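Local coordinates for protein ochratoxinase (Aspergillus niger, PDB 4C65) that hydrolyses the amide bond of ochratoxin A, releasing L-phenylalanine and ochratoxin alpha, as a zinc-dependent carboxypeptidase of the amidohydrolase superfamily that assembles into a homooctamer, at residues 46-49 with 50-53; 77-80 with 81-85; 100-103 with 104-108; 354-357 with 358-362. All coordinates share one frame; numbering follows the deposited sequence.

Overall arrangement
The four interactions follow one another along the chain without overlapping, and each is local to one helix or its end. Interaction 1 lies on helix 46-51 at the surface, beside strand 7-15. Interaction 2 leads into helix 83-87, on the opposite side of the chain's centre, with about 54 Å between the two centres. Interaction 3 ends helix 90-106, the next helix in sequence, and interaction 4 starts helix 358-365; their nearest atoms are about 10 Å apart. Helix starts and ends are thus fixed at points spread widely over a subunit built from a twisted TIM barrel and a smaller beta-sandwich. Interactions 2 and 3 also meet other subunits of the octamer, whereas no other chain of it touches interactions 1 and 4.

Interaction 1 (46-49 with 50-53); sequences KKYL and RSTQ
The carbonyl oxygen K47 O is gripped twice by S51. The backbone N of S51 and its hydroxyl OG each lie 3.1 Å from K47 O, and they arrive from opposite faces of the carbonyl plane. The hydroxyl is the donor in its bond, at a C=O...donor angle of 129°, more bent than that of the amide. The torsion explains the reach: with chi1 at 69°, OG sits between the backbone N and the carbonyl carbon of S51 and so turns back along the helix to the preceding turn.

One residue earlier, R50 N donates to K46 O at 3.1 Å, an ordinary i to i+4 helical bond. The side chain of R50 doubles back over the same turn, bringing one face of its guanidinium above the K46 side chain. The nearest approach there is K46 CB to R50 NH2, 3.5 Å, and CB lies over the rim of the planar group. This is aliphatic carbon against a flat cation, while the chain of K46 beyond it leads away from R50.

Toward the end of the helix the bonding weakens. T52 N makes a weak hydrogen bond to Y48 O, 3.0 Å long but with an N-H...O angle of 125°, and S51 N makes a second weak bond to that oxygen. T52 then leaves helical backbone angles. Its OG1 bonds to V7 O, while L49 packs on I9 and Y11, placing the helix beside strand 7-15. This is the C-terminal turn of helix 46-51, its serine hydroxyl bonded to the carbonyl four residues back, a common bond of serines in helices.

Interaction 2 (77-80 with 81-85); sequences DYYN and DYTSG
The ring of Y79, the residue of 77-80 that carries the contact, is sandwiched between Y78 before it and T83 of the coming helix. CD2 of Y78 stands above the centre of one face of the Y79 ring, 3.7 Å from its plane. The methyl CG2 of T83 occupies the opposite face, 3.6 Å from the ring centroid and 8° off the normal, a CH-pi contact. Backbone and side chain of Y79 also meet S84: Y79 CB to S84 CB is 3.9 Å, and one water donates both to Y79 O, at 2.8 Å, and to S84 OG, at 2.7 Å.

N80 carries the chain on to D81, whose carboxylate oxygen OD1 takes two bonds from T83. The CG of D81 lies between the backbone N and the carbonyl carbon (chi1 68°), which lets OD1 accept from T83 N at 2.8 Å, met 53° out of the carboxylate plane, and from T83 OG1 at 2.6 Å on the syn side.

Two of the polar ends cross to another copy of the protein: D81 OD2 bonds to Y78 OH of the second subunit, and Y79 OH to T83 OG1 of that subunit. S84 OG, by contrast, bonds to D75 of its own chain, and the S84 side chain is about 9 Å from that of the zinc ligand H71. The D81 OD1 bond to T83 N is an Asx turn, a capping bond at the entry to helix 83-87, set in a subunit interface.

Interaction 3 (100-103 with 104-108); sequences GCWE and ALQNG
W102 and Q106, one helical turn apart, lie flat against each other. The indole and the side-chain amide are stacked with planes only 2° apart, and the closest pair is W102 CZ2 to Q106 CD, 3.5 Å. Q106 CG stands almost squarely over the six-membered ring, 3.4 Å from its centroid, a CH-pi contact. Two torsions make this possible. CG of W102, anti to N (chi1 -175°), carries the indole forward along the helix to Q106, while the Q106 chain bends at chi2, laying its amide over the ring. At the amide end, Q106 NE2 gives a bond to a water at 2.8 Å, and that water also donates weakly to W102 O.

The other pair is turned quite differently. N107 ND2 donates to the backbone oxygen E103 O at 2.8 Å, with an N-H...O angle of 170°. The oxygen lies in the amide plane of N107, although the donor stands above the carbonyl plane of E103. The carboxylate of E103 itself pairs with R99 through OE2.

N107 leaves helical geometry, and G108, with positive phi, is the C-prime residue of a Schellman motif closing helix 90-106. W102 NE1 bonds to P428 O, and its ring meets W429 edge-to-face, including W429 of the third subunit. The straight N107 side-chain bond probably makes up for the weak backbone bond from N107 N to E103 O, and the stack, with the water on NE2, should restrict rotation of the Q106 amide.

Interaction 4 (354-357 with 358-362); sequences GGMT and PLEAI
A capping box opens helix 358-365, with T357 at the N-cap and E360 as its partner three residues on. Its two bonds run in opposite directions, so that two backbone amides are satisfied by side-chain oxygens. T357 OG1 accepts from E360 N at 3.0 Å, and E360 OE1 accepts from T357 N at 3.1 Å with an N-H...O angle of 167°. The amide of T357 comes to OE1 from above the carboxylate plane, 50° out of it.

The torsions bring the two groups together. OG1 of T357 lies between the backbone N and the carbonyl carbon (chi1 58°), facing the first turn. The E360 chain, extended beyond CG, runs back past it: E360 CG comes to 3.2 Å of T357 OG1, the two side chains crossing at an angle. P358 follows T357 directly as the first helical residue. Behind the cap, A361 N donates to T357 O at 2.9 Å, nearly in line with the C=O bond, the first regular turn of the helix.

M356 packs against A361. Its sulfur SD lies 3.6 Å from A361 CA, and both residues pack on A350 of helix 344-354, so this short link joins two consecutive helices, following G355 with its positive phi. The sulfur contact thus adds apolar packing on the side of helix 344-354, while the E360 carboxylate, held at the N-terminal end of its helix, would probably also be stabilised by the helix dipole.

Interaction 1 (46-49 with 50-53)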
loop_
_atom_site.group_PDB
_atom_site.type_symbol
_atom_site.label_atom_id
_atom_site.label_comp_id
_atom_site.label_asym_id
_atom_site.label_seq_id
_atom_site.Cartn_x
_atom_site.Cartn_y
_atom_site.Cartn_z
ATOM N N LYS A 46 67.766 -6.373 -15.604
ATOM C CA LYS A 46 68.462 -5.106 -15.509
ATOM C C LYS A 46 67.586 -3.911 -15.880
ATOM O O LYS A 46 67.838 -2.795 -15.414
ATOM C CB LYS A 46 69.728 -5.105 -16.393
ATOM C CG LYS A 46 70.844 -6.075 -16.086
ATOM C CD LYS A 46 70.893 -6.417 -14.627
ATOM C CE LYS A 46 71.932 -7.522 -14.404
ATOM N NZ LYS A 46 72.908 -7.215 -13.332
ATOM N N LYS A 47 66.570 -4.127 -16.720
ATOM C CA LYS A 47 65.701 -3.019 -17.137
ATOM C C LYS A 47 64.979 -2.392 -15.959
ATOM O O LYS A 47 64.784 -1.185 -15.935
ATOM C CB LYS A 47 64.715 -3.440 -18.216
ATOM C CG LYS A 47 63.771 -4.551 -17.839
ATOM C CD LYS A 47 62.755 -4.794 -18.949
ATOM C CE LYS A 47 62.022 -6.115 -18.730
ATOM N NZ LYS A 47 60.719 -6.225 -19.421
ATOM N N TYR A 48 64.648 -3.208 -14.957
ATOM C CA TYR A 48 64.011 -2.706 -13.731
ATOM C C TYR A 48 65.001 -2.011 -12.794
ATOM O O TYR A 48 64.649 -1.015 -12.154
ATOM C CB TYR A 48 63.287 -3.822 -12.975
ATOM C CG TYR A 48 62.231 -4.526 -13.783
ATOM C CD1 TYR A 48 61.209 -3.805 -14.413
ATOM C CD2 TYR A 48 62.254 -5.901 -13.935
ATOM C CE1 TYR A 48 60.242 -4.446 -15.172
ATOM C CE2 TYR A 48 61.280 -6.552 -14.682
ATOM C CZ TYR A 48 60.285 -5.819 -15.304
ATOM O OH TYR A 48 59.330 -6.464 -16.035
ATOM N N LEU A 49 66.245 -2.495 -12.748
ATOM C CA LEU A 49 67.309 -1.833 -11.992
ATOM C C LEU A 49 67.538 -0.401 -12.501
ATOM O O LEU A 49 67.834 0.503 -11.709
ATOM C CB LEU A 49 68.608 -2.629 -12.071
ATOM C CG LEU A 49 68.649 -3.983 -11.353
ATOM C CD1 LEU A 49 69.920 -4.746 -11.695
ATOM C CD2 LEU A 49 68.530 -3.812 -9.849
ATOM N N ARG A 50 67.387 -0.212 -13.814
ATOM C CA ARG A 50 67.495 1.099 -14.480
ATOM C C ARG A 50 66.296 2.009 -14.219
ATOM O O ARG A 50 66.462 3.196 -13.928
ATOM C CB ARG A 50 67.597 0.896 -15.998
ATOM C CG ARG A 50 69.002 0.745 -16.468
ATOM C CD ARG A 50 68.904 0.061 -17.798
ATOM N NE ARG A 50 69.975 -0.902 -18.007
ATOM C CZ ARG A 50 69.848 -2.078 -18.631
ATOM N NH1 ARG A 50 68.688 -2.493 -19.134
ATOM N NH2 ARG A 50 70.922 -2.845 -18.768
ATOM N N SER A 51 65.094 1.448 -14.337
ATOM C CA SER A 51 63.879 2.246 -14.386
ATOM C C SER A 51 63.208 2.466 -13.025
ATOM O O SER A 51 62.254 3.233 -12.934
ATOM C CB SER A 51 62.889 1.611 -15.360
ATOM O OG SER A 51 62.390 0.375 -14.856
ATOM N N THR A 52 63.699 1.829 -11.961
ATOM C CA THR A 52 63.009 1.896 -10.660
ATOM C C THR A 52 62.929 3.311 -10.048
ATOM O O THR A 52 63.911 4.020 -9.925
ATOM C CB THR A 52 63.580 0.874 -9.642
ATOM O OG1 THR A 52 62.776 0.872 -8.455
ATOM C CG2 THR A 52 65.039 1.177 -9.266
ATOM N N GLN A 53 61.719 3.691 -9.669
ATOM C CA GLN A 53 61.429 4.946 -8.976
ATOM C C GLN A 53 61.872 4.873 -7.504
ATOM O O GLN A 53 62.282 5.867 -6.938
ATOM C CB GLN A 53 59.895 5.220 -8.992
ATOM C CG GLN A 53 59.337 6.080 -10.114
ATOM C CD GLN A 53 59.577 5.499 -11.501
ATOM O OE1 GLN A 53 59.425 4.296 -11.740
ATOM N NE2 GLN A 53 59.927 6.360 -12.437
#

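Interaction 2 (77-80 with 81-85)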
loop_
_atom_site.group_PDB
_atom_site.type_symbol
_atom_site.label_atom_id
_atom_site.label_comp_id
_atom_site.label_asym_id
_atom_site.label_seq_id
_atom_site.Cartn_x
_atom_site.Cartn_y
_atom_site.Cartn_z
ATOM N N ASP A 77 25.698 -0.280 18.848
ATOM C CA ASP A 77 25.883 -1.246 19.927
ATOM C C ASP A 77 24.626 -1.440 20.814
ATOM O O ASP A 77 24.731 -1.953 21.928
ATOM C CB ASP A 77 27.059 -0.785 20.815
ATOM C CG ASP A 77 27.650 -1.912 21.638
ATOM O OD1 ASP A 77 27.618 -3.073 21.165
ATOM O OD2 ASP A 77 28.145 -1.629 22.750
ATOM N N TYR A 78 23.452 -1.056 20.318
ATOM C CA TYR A 78 22.254 -0.976 21.152
ATOM C C TYR A 78 21.518 -2.311 21.312
ATOM O O TYR A 78 21.338 -2.795 22.428
ATOM C CB TYR A 78 21.308 0.089 20.611
ATOM C CG TYR A 78 20.142 0.373 21.522
ATOM C CD1 TYR A 78 20.281 1.189 22.641
ATOM C CD2 TYR A 78 18.896 -0.185 21.270
ATOM C CE1 TYR A 78 19.202 1.446 23.481
ATOM C CE2 TYR A 78 17.821 0.057 22.102
ATOM C CZ TYR A 78 17.970 0.875 23.199
ATOM O OH TYR A 78 16.889 1.107 24.007
ATOM N N TYR A 79 21.079 -2.893 20.202
ATOM C CA TYR A 79 20.498 -4.231 20.226
ATOM C C TYR A 79 21.607 -5.287 20.133
ATOM O O TYR A 79 22.554 -5.148 19.364
ATOM C CB TYR A 79 19.528 -4.435 19.064
ATOM C CG TYR A 79 18.318 -3.558 19.113
ATOM C CD1 TYR A 79 17.317 -3.785 20.040
ATOM C CD2 TYR A 79 18.155 -2.516 18.213
ATOM C CE1 TYR A 79 16.193 -2.997 20.079
ATOM C CE2 TYR A 79 17.030 -1.717 18.251
ATOM C CZ TYR A 79 16.057 -1.965 19.185
ATOM O OH TYR A 79 14.927 -1.185 19.221
ATOM N N ASN A 80 21.442 -6.380 20.877
ATOM C CA ASN A 80 22.453 -7.435 20.940
ATOM C C ASN A 80 22.271 -8.575 19.940
ATOM O O ASN A 80 23.183 -9.356 19.776
ATOM C CB ASN A 80 22.541 -7.961 22.370
ATOM C CG ASN A 80 23.192 -6.957 23.318
ATOM O OD1 ASN A 80 23.998 -6.120 22.918
ATOM N ND2 ASN A 80 22.829 -7.040 24.579
ATOM N N ASP A 81 21.120 -8.655 19.264
ATOM C CA ASP A 81 20.910 -9.638 18.204
ATOM C C ASP A 81 20.845 -8.968 16.816
ATOM O O ASP A 81 21.273 -7.823 16.650
ATOM C CB ASP A 81 19.657 -10.473 18.494
ATOM C CG ASP A 81 18.372 -9.667 18.405
ATOM O OD1 ASP A 81 18.406 -8.474 18.041
ATOM O OD2 ASP A 81 17.313 -10.233 18.707
ATOM N N TYR A 82 20.303 -9.675 15.823
ATOM C CA TYR A 82 20.194 -9.148 14.462
ATOM C C TYR A 82 19.244 -7.949 14.310
ATOM O O TYR A 82 19.155 -7.362 13.221
ATOM C CB TYR A 82 19.787 -10.264 13.489
ATOM C CG TYR A 82 20.879 -11.244 13.118
ATOM C CD1 TYR A 82 22.237 -10.944 13.319
ATOM C CD2 TYR A 82 20.552 -12.467 12.489
ATOM C CE1 TYR A 82 23.229 -11.838 12.935
ATOM C CE2 TYR A 82 21.546 -13.364 12.093
ATOM C CZ TYR A 82 22.876 -13.050 12.323
ATOM O OH TYR A 82 23.850 -13.944 11.939
ATOM N N THR A 83 18.549 -7.571 15.387
ATOM C CA THR A 83 17.716 -6.376 15.380
ATOM C C THR A 83 18.550 -5.140 15.048
ATOM O O THR A 83 18.035 -4.201 14.458
ATOM C CB THR A 83 16.962 -6.181 16.723
ATOM O OG1 THR A 83 16.239 -7.379 17.044
ATOM C CG2 THR A 83 15.976 -5.032 16.643
ATOM N N SER A 84 19.837 -5.128 15.437
ATOM C CA SER A 84 20.666 -3.949 15.213
ATOM C C SER A 84 20.922 -3.754 13.738
ATOM O O SER A 84 21.088 -2.638 13.275
ATOM C CB SER A 84 21.986 -4.007 16.006
ATOM O OG SER A 84 22.791 -5.089 15.607
ATOM N N GLY A 85 20.934 -4.833 12.989
ATOM C CA GLY A 85 21.128 -4.744 11.536
ATOM C C GLY A 85 19.992 -3.974 10.899
ATOM O O GLY A 85 20.203 -3.238 9.947
HETATM O O HOH W 1 23.994 -6.582 17.494
#

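Interaction 3 (100-103 with 104-108)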
loop_
_atom_site.group_PDB
_atom_site.type_symbol
_atom_site.label_atom_id
_atom_site.label_comp_id
_atom_site.label_asym_id
_atom_site.label_seq_id
_atom_site.Cartn_x
_atom_site.Cartn_y
_atom_site.Cartn_z
ATOM N N GLY A 100 36.917 0.401 10.186
ATOM C CA GLY A 100 37.178 -1.008 10.055
ATOM C C GLY A 100 38.042 -1.343 8.859
ATOM O O GLY A 100 39.022 -2.051 8.984
ATOM N N CYS A 101 37.706 -0.769 7.710
ATOM C CA CYS A 101 38.480 -0.963 6.500
ATOM C C CYS A 101 39.889 -0.364 6.597
ATOM O O CYS A 101 40.858 -0.950 6.068
ATOM C CB CYS A 101 37.746 -0.365 5.324
ATOM S SG CYS A 101 36.311 -1.342 4.879
ATOM N N TRP A 102 40.011 0.777 7.252
ATOM C CA TRP A 102 41.327 1.375 7.463
ATOM C C TRP A 102 42.200 0.458 8.302
ATOM O O TRP A 102 43.370 0.201 7.974
ATOM C CB TRP A 102 41.193 2.731 8.176
ATOM C CG TRP A 102 42.488 3.436 8.324
ATOM C CD1 TRP A 102 43.078 4.259 7.419
ATOM C CD2 TRP A 102 43.392 3.344 9.434
ATOM N NE1 TRP A 102 44.298 4.662 7.875
ATOM C CE2 TRP A 102 44.509 4.132 9.121
ATOM C CE3 TRP A 102 43.363 2.678 10.653
ATOM C CZ2 TRP A 102 45.586 4.288 10.002
ATOM C CZ3 TRP A 102 44.416 2.819 11.512
ATOM C CH2 TRP A 102 45.522 3.613 11.189
ATOM N N GLU A 103 41.611 -0.060 9.373
ATOM C CA GLU A 103 42.309 -0.925 10.295
ATOM C C GLU A 103 42.740 -2.214 9.581
ATOM O O GLU A 103 43.851 -2.717 9.780
ATOM C CB GLU A 103 41.403 -1.274 11.466
ATOM C CG GLU A 103 41.086 -0.178 12.473
ATOM C CD GLU A 103 42.260 0.299 13.302
ATOM O OE1 GLU A 103 43.273 -0.426 13.331
ATOM O OE2 GLU A 103 42.160 1.388 13.956
ATOM N N ALA A 104 41.862 -2.747 8.758
ATOM C CA ALA A 104 42.172 -4.001 8.024
ATOM C C ALA A 104 43.440 -3.852 7.197
ATOM O O ALA A 104 44.283 -4.720 7.181
ATOM C CB ALA A 104 41.003 -4.361 7.114
ATOM N N LEU A 105 43.527 -2.725 6.488
ATOM C CA LEU A 105 44.597 -2.502 5.553
ATOM C C LEU A 105 45.921 -2.278 6.305
ATOM O O LEU A 105 46.949 -2.767 5.880
ATOM C CB LEU A 105 44.246 -1.328 4.655
ATOM C CG LEU A 105 44.898 -1.243 3.284
ATOM C CD1 LEU A 105 44.675 -2.500 2.461
ATOM C CD2 LEU A 105 44.364 -0.028 2.570
ATOM N N GLN A 106 45.844 -1.614 7.452
ATOM C CA GLN A 106 46.985 -1.409 8.319
ATOM C C GLN A 106 47.498 -2.717 8.913
ATOM O O GLN A 106 48.660 -2.788 9.327
ATOM C CB GLN A 106 46.647 -0.461 9.450
ATOM C CG GLN A 106 46.303 0.932 8.983
ATOM C CD GLN A 106 47.523 1.755 8.626
ATOM O OE1 GLN A 106 48.470 1.873 9.408
ATOM N NE2 GLN A 106 47.504 2.341 7.425
ATOM N N ASN A 107 46.655 -3.740 8.945
ATOM C CA ASN A 107 47.075 -5.062 9.405
ATOM C C ASN A 107 47.518 -5.990 8.302
ATOM O O ASN A 107 47.714 -7.172 8.541
ATOM C CB ASN A 107 45.947 -5.719 10.205
ATOM C CG ASN A 107 45.905 -5.206 11.618
ATOM O OD1 ASN A 107 46.599 -5.748 12.448
ATOM N ND2 ASN A 107 45.200 -4.083 11.873
ATOM N N GLY A 108 47.617 -5.481 7.083
ATOM C CA GLY A 108 48.045 -6.286 5.939
ATOM C C GLY A 108 46.956 -7.103 5.252
ATOM O O GLY A 108 47.243 -7.986 4.452
HETATM O O HOH W 2 45.212 2.003 5.823
HETATM O O HOH W 3 44.284 -3.240 14.997
#

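Interaction 4 (354-357 with 358-362)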
loop_
_atom_site.group_PDB
_atom_site.type_symbol
_atom_site.label_atom_id
_atom_site.label_comp_id
_atom_site.label_asym_id
_atom_site.label_seq_id
_atom_site.Cartn_x
_atom_site.Cartn_y
_atom_site.Cartn_z
ATOM N N GLY A 354 43.689 -26.540 13.845
ATOM C CA GLY A 354 43.550 -27.314 12.619
ATOM C C GLY A 354 44.685 -28.286 12.402
ATOM O O GLY A 354 44.483 -29.371 11.876
ATOM N N GLY A 355 45.882 -27.882 12.807
ATOM C CA GLY A 355 47.071 -28.687 12.611
ATOM C C GLY A 355 47.832 -28.345 11.340
ATOM O O GLY A 355 48.681 -29.125 10.893
ATOM N N MET A 356 47.540 -27.182 10.749
ATOM C CA MET A 356 48.320 -26.686 9.604
ATOM C C MET A 356 49.725 -26.293 10.024
ATOM O O MET A 356 49.950 -25.935 11.178
ATOM C CB MET A 356 47.661 -25.456 8.998
ATOM C CG MET A 356 46.363 -25.748 8.269
ATOM S SD MET A 356 45.918 -24.375 7.203
ATOM C CE MET A 356 44.306 -24.885 6.638
ATOM N N THR A 357 50.670 -26.384 9.098
ATOM C CA THR A 357 51.967 -25.734 9.283
ATOM C C THR A 357 51.735 -24.242 9.113
ATOM O O THR A 357 50.764 -23.836 8.479
ATOM C CB THR A 357 53.019 -26.195 8.248
ATOM O OG1 THR A 357 52.533 -25.926 6.930
ATOM C CG2 THR A 357 53.319 -27.686 8.382
ATOM N N PRO A 358 52.595 -23.421 9.710
ATOM C CA PRO A 358 52.471 -22.002 9.440
ATOM C C PRO A 358 52.439 -21.688 7.940
ATOM O O PRO A 358 51.695 -20.816 7.512
ATOM C CB PRO A 358 53.709 -21.416 10.114
ATOM C CG PRO A 358 53.982 -22.344 11.258
ATOM C CD PRO A 358 53.599 -23.705 10.755
ATOM N N LEU A 359 53.244 -22.404 7.157
ATOM C CA LEU A 359 53.283 -22.188 5.709
ATOM C C LEU A 359 51.944 -22.545 5.040
ATOM O O LEU A 359 51.483 -21.835 4.139
ATOM C CB LEU A 359 54.423 -22.984 5.077
ATOM C CG LEU A 359 54.784 -22.659 3.629
ATOM C CD1 LEU A 359 55.246 -21.222 3.482
ATOM C CD2 LEU A 359 55.868 -23.608 3.188
ATOM N N GLU A 360 51.315 -23.629 5.493
ATOM C CA GLU A 360 49.979 -23.999 4.990
ATOM C C GLU A 360 48.915 -22.996 5.403
ATOM O O GLU A 360 48.018 -22.675 4.619
ATOM C CB GLU A 360 49.589 -25.382 5.477
ATOM C CG GLU A 360 50.317 -26.514 4.761
ATOM C CD GLU A 360 50.242 -27.833 5.530
ATOM O OE1 GLU A 360 49.684 -27.901 6.639
ATOM O OE2 GLU A 360 50.789 -28.834 5.045
ATOM N N ALA A 361 49.023 -22.495 6.629
ATOM C CA ALA A 361 48.099 -21.486 7.130
ATOM C C ALA A 361 48.147 -20.234 6.271
ATOM O O ALA A 361 47.108 -19.677 5.904
ATOM C CB ALA A 361 48.416 -21.141 8.572
ATOM N N ILE A 362 49.353 -19.816 5.937
ATOM C CA ILE A 362 49.543 -18.657 5.073
ATOM C C ILE A 362 48.976 -18.886 3.682
ATOM O O ILE A 362 48.370 -17.991 3.113
ATOM C CB ILE A 362 51.025 -18.242 5.021
ATOM C CG1 ILE A 362 51.397 -17.561 6.354
ATOM C CG2 ILE A 362 51.300 -17.300 3.848
ATOM C CD1 ILE A 362 52.870 -17.280 6.534
#